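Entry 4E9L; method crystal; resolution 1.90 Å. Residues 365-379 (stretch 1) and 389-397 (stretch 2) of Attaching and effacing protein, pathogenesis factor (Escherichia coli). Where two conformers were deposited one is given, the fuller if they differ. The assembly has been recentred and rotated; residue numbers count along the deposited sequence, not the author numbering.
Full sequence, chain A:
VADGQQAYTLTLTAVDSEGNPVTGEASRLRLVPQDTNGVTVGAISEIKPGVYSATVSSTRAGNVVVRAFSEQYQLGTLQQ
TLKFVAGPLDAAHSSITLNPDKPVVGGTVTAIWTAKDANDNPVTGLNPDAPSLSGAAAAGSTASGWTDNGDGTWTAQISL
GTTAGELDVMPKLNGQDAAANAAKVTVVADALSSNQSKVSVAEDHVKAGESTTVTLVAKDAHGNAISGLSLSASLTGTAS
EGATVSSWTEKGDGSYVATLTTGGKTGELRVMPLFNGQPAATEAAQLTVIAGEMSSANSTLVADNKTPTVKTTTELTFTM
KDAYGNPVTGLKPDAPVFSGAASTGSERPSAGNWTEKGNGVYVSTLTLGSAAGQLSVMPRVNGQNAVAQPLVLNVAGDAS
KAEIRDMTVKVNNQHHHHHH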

# COMPACT_ATOMS: atom_id res chain seq x y z
N THR A 365 39.68 -17.88 -2.48
CA THR A 365 40.96 -18.55 -2.31
C THR A 365 41.30 -18.48 -0.84
O THR A 365 41.37 -17.38 -0.27
CB THR A 365 42.06 -17.86 -3.14
OG1 THR A 365 41.75 -18.01 -4.54
CG2 THR A 365 43.44 -18.44 -2.86
N LEU A 366 41.51 -19.63 -0.23
CA LEU A 366 41.90 -19.70 1.16
C LEU A 366 43.40 -19.87 1.20
O LEU A 366 43.90 -20.84 0.66
CB LEU A 366 41.22 -20.91 1.87
CG LEU A 366 41.62 -21.15 3.34
CD1 LEU A 366 41.19 -19.97 4.22
CD2 LEU A 366 41.05 -22.49 3.86
N THR A 367 44.10 -18.98 1.91
CA THR A 367 45.53 -19.11 2.15
C THR A 367 45.65 -19.72 3.54
O THR A 367 45.14 -19.17 4.53
CB THR A 367 46.29 -17.78 2.07
OG1 THR A 367 46.08 -17.20 0.79
CG2 THR A 367 47.82 -17.97 2.29
N LEU A 368 46.31 -20.86 3.62
CA LEU A 368 46.46 -21.52 4.90
C LEU A 368 47.44 -20.76 5.80
O LEU A 368 48.26 -19.99 5.31
CB LEU A 368 46.88 -23.00 4.70
CG LEU A 368 45.77 -23.99 4.28
CD1 LEU A 368 44.57 -23.95 5.24
CD2 LEU A 368 45.32 -23.77 2.81
N GLY A 369 47.32 -20.94 7.09
CA GLY A 369 48.17 -20.28 8.07
C GLY A 369 49.48 -21.02 8.29
O GLY A 369 49.82 -21.92 7.52
N SER A 370 50.23 -20.61 9.32
CA SER A 370 51.54 -21.24 9.61
C SER A 370 51.44 -22.51 10.46
O SER A 370 52.37 -23.32 10.45
CB SER A 370 52.49 -20.25 10.27
OG SER A 370 51.87 -19.64 11.38
N ALA A 371 50.31 -22.69 11.18
CA ALA A 371 50.11 -23.86 12.04
C ALA A 371 49.43 -25.02 11.34
O ALA A 371 48.48 -24.84 10.57
CB ALA A 371 49.34 -23.47 13.30
N ALA A 372 49.93 -26.23 11.61
CA ALA A 372 49.38 -27.49 11.07
C ALA A 372 48.26 -28.00 11.99
O ALA A 372 48.06 -27.48 13.08
CB ALA A 372 50.49 -28.54 10.97
N GLY A 373 47.54 -29.00 11.54
CA GLY A 373 46.49 -29.58 12.34
C GLY A 373 45.12 -29.32 11.78
O GLY A 373 44.97 -28.84 10.66
N GLN A 374 44.11 -29.64 12.59
CA GLN A 374 42.74 -29.48 12.16
C GLN A 374 42.33 -28.01 12.06
O GLN A 374 42.71 -27.19 12.91
CB GLN A 374 41.81 -30.33 13.05
CG GLN A 374 40.41 -30.49 12.51
CD GLN A 374 39.57 -31.41 13.36
OE1 GLN A 374 39.60 -32.63 13.20
NE2 GLN A 374 38.76 -30.84 14.23
N LEU A 375 41.62 -27.65 10.95
CA LEU A 375 41.10 -26.32 10.73
C LEU A 375 39.60 -26.41 10.46
O LEU A 375 39.20 -27.06 9.50
CB LEU A 375 41.79 -25.59 9.55
CG LEU A 375 41.28 -24.16 9.24
CD1 LEU A 375 41.66 -23.17 10.36
CD2 LEU A 375 41.90 -23.62 7.94
N SER A 376 38.80 -25.72 11.29
CA SER A 376 37.35 -25.64 11.13
C SER A 376 37.06 -24.30 10.44
O SER A 376 37.50 -23.25 10.92
CB SER A 376 36.66 -25.77 12.48
OG SER A 376 35.38 -25.18 12.52
N VAL A 377 36.38 -24.34 9.28
CA VAL A 377 36.08 -23.14 8.50
C VAL A 377 34.56 -22.89 8.49
O VAL A 377 33.80 -23.69 7.92
CB VAL A 377 36.68 -23.24 7.06
CG1 VAL A 377 36.38 -21.99 6.25
CG2 VAL A 377 38.18 -23.48 7.10
N MET A 378 34.12 -21.78 9.09
CA MET A 378 32.70 -21.46 9.14
C MET A 378 32.39 -20.25 8.28
O MET A 378 32.76 -19.12 8.63
CB MET A 378 32.18 -21.30 10.60
CG MET A 378 30.69 -20.90 10.70
SD MET A 378 29.49 -21.98 9.82
CE MET A 378 29.55 -23.47 10.88
N PRO A 379 31.73 -20.48 7.11
CA PRO A 379 31.36 -19.34 6.26
C PRO A 379 30.31 -18.48 6.98
O PRO A 379 29.53 -18.99 7.81
CB PRO A 379 30.78 -20.00 5.01
CG PRO A 379 30.25 -21.30 5.48
CD PRO A 379 31.21 -21.74 6.56
N GLN A 389 27.30 -27.34 9.46
CA GLN A 389 28.54 -27.80 10.10
C GLN A 389 29.74 -27.21 9.37
O GLN A 389 29.71 -27.15 8.14
CB GLN A 389 28.61 -29.34 10.14
CG GLN A 389 27.60 -30.00 11.12
CD GLN A 389 27.75 -29.51 12.55
OE1 GLN A 389 26.78 -29.25 13.27
NE2 GLN A 389 28.98 -29.34 13.00
N PRO A 390 30.83 -26.85 10.07
CA PRO A 390 31.95 -26.22 9.36
C PRO A 390 32.69 -27.15 8.43
O PRO A 390 32.62 -28.37 8.59
CB PRO A 390 32.86 -25.73 10.49
CG PRO A 390 32.55 -26.66 11.64
CD PRO A 390 31.06 -26.85 11.53
N LEU A 391 33.38 -26.57 7.45
CA LEU A 391 34.22 -27.35 6.58
C LEU A 391 35.43 -27.70 7.47
O LEU A 391 35.94 -26.83 8.19
CB LEU A 391 34.64 -26.50 5.37
CG LEU A 391 35.86 -26.97 4.56
CD1 LEU A 391 35.62 -28.31 3.91
CD2 LEU A 391 36.23 -25.95 3.52
N VAL A 392 35.83 -28.96 7.48
CA VAL A 392 36.95 -29.39 8.31
C VAL A 392 38.11 -29.78 7.42
O VAL A 392 37.98 -30.65 6.56
CB VAL A 392 36.55 -30.53 9.28
CG1 VAL A 392 37.76 -31.05 10.07
CG2 VAL A 392 35.41 -30.09 10.23
N LEU A 393 39.25 -29.12 7.60
CA LEU A 393 40.46 -29.44 6.86
C LEU A 393 41.53 -29.96 7.82
O LEU A 393 41.52 -29.63 9.01
CB LEU A 393 40.99 -28.19 6.10
CG LEU A 393 40.03 -27.46 5.15
CD1 LEU A 393 40.67 -26.18 4.59
CD2 LEU A 393 39.57 -28.36 4.00
N ASN A 394 42.44 -30.80 7.31
CA ASN A 394 43.58 -31.28 8.10
C ASN A 394 44.83 -30.70 7.46
O ASN A 394 45.29 -31.18 6.43
CB ASN A 394 43.58 -32.81 8.16
CG ASN A 394 42.48 -33.32 9.07
OD1 ASN A 394 42.53 -33.19 10.29
ND2 ASN A 394 41.41 -33.81 8.48
N VAL A 395 45.34 -29.60 8.03
CA VAL A 395 46.48 -28.88 7.44
C VAL A 395 47.78 -29.64 7.72
O VAL A 395 48.10 -29.90 8.87
CB VAL A 395 46.53 -27.39 7.87
CG1 VAL A 395 47.59 -26.62 7.08
CG2 VAL A 395 45.16 -26.73 7.69
N ALA A 396 48.52 -29.97 6.64
CA ALA A 396 49.78 -30.72 6.68
C ALA A 396 50.96 -29.78 6.99
O ALA A 396 51.00 -28.68 6.47
CB ALA A 396 50.00 -31.41 5.34
N GLY A 397 51.87 -30.23 7.85
CA GLY A 397 53.04 -29.46 8.28
C GLY A 397 54.12 -29.27 7.24
O GLY A 397 54.24 -30.06 6.30

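Strands 373-378 and 391-395 pair antiparallel, their axes approaching to 4.5 Å, and the two stretches bury 762 Å² between them. Three hydrogen-bonded pairs carry the ladder, each closed by two backbone bonds: Gly-373 N to Val-395 O (2.9 Å) and Val-395 N to Gly-373 O (2.8 Å); Leu-375 N to Leu-393 O and Leu-393 N to Leu-375 O (both 2.8 Å); Val-377 N to Leu-391 O (2.8 Å) and Leu-391 N to Val-377 O (2.9 Å). Between these rings, the CA-H groups of Gln-374 and Ser-376 lean on the carbonyls opposite, with Gln-374 CA 3.4 Å from Leu-393 O and Ser-376 CA 3.5 Å from Leu-391 O.

Alternation along the strands sorts the side chains. Leu-375, Val-377, Leu-391, Leu-393 and Val-395 share one face, and their branched, apolar groups fill it without leaving a polar atom in need of a partner. Leu-375 and Leu-391 are both t,p, whereas Leu-393 is m,t. In that conformation Leu-393 CD1 lies 3.8 Å from Leu-366 CD2, 4.4 Å from Leu-375 CD2 and 4.4 Å from Val-377 CG2, so one methyl group touches three side chains of stretch 1. Leu-366, again t,p, reaches it from strand 365-367. Val-377, with chi1 at 180°, packs side by side with its partner, Val-377 CB standing 4.2 Å from Leu-391 CB.

Val-395 has the largest covered area, 109 Å². Its t rotamer sets CG2 4.0 Å from Leu-375 CB and 3.8 Å from Leu-368 CD1, while CG1 lies 4.0 Å from Ala-371 O; both methyls lie against Leu-368, and CG2 also meets Leu-375. Leu-368, m,m in the loop after strand 365-367, points toward stretch 2 and is itself buried. Beside Val-395, Gly-373 adopts phi/psi 112/-170, where a CB would jam against the preceding carbonyl, a backbone shape that calls for glycine. Ala-372 CB, pointing sideways, sits 3.5 Å from Val-395 O.

Gln-374, Ser-376, Val-392 and Asn-394 occupy the other face, which is more open. The t,t start of Gln-374 brings its CG 3.6 Å from Val-392 CG1, an apolar contact to which the aliphatic part of the side chain contributes. Ser-376, t in the conformer given, places OG 3.3 Å from Pro-390 CB. Met-378 begins sideways, but its t,p,p chain folds the end back, bringing CE 3.8 Å from Pro-390 CD. Pro-390, just before strand 391-395, thus touches both Met-378 and Ser-376.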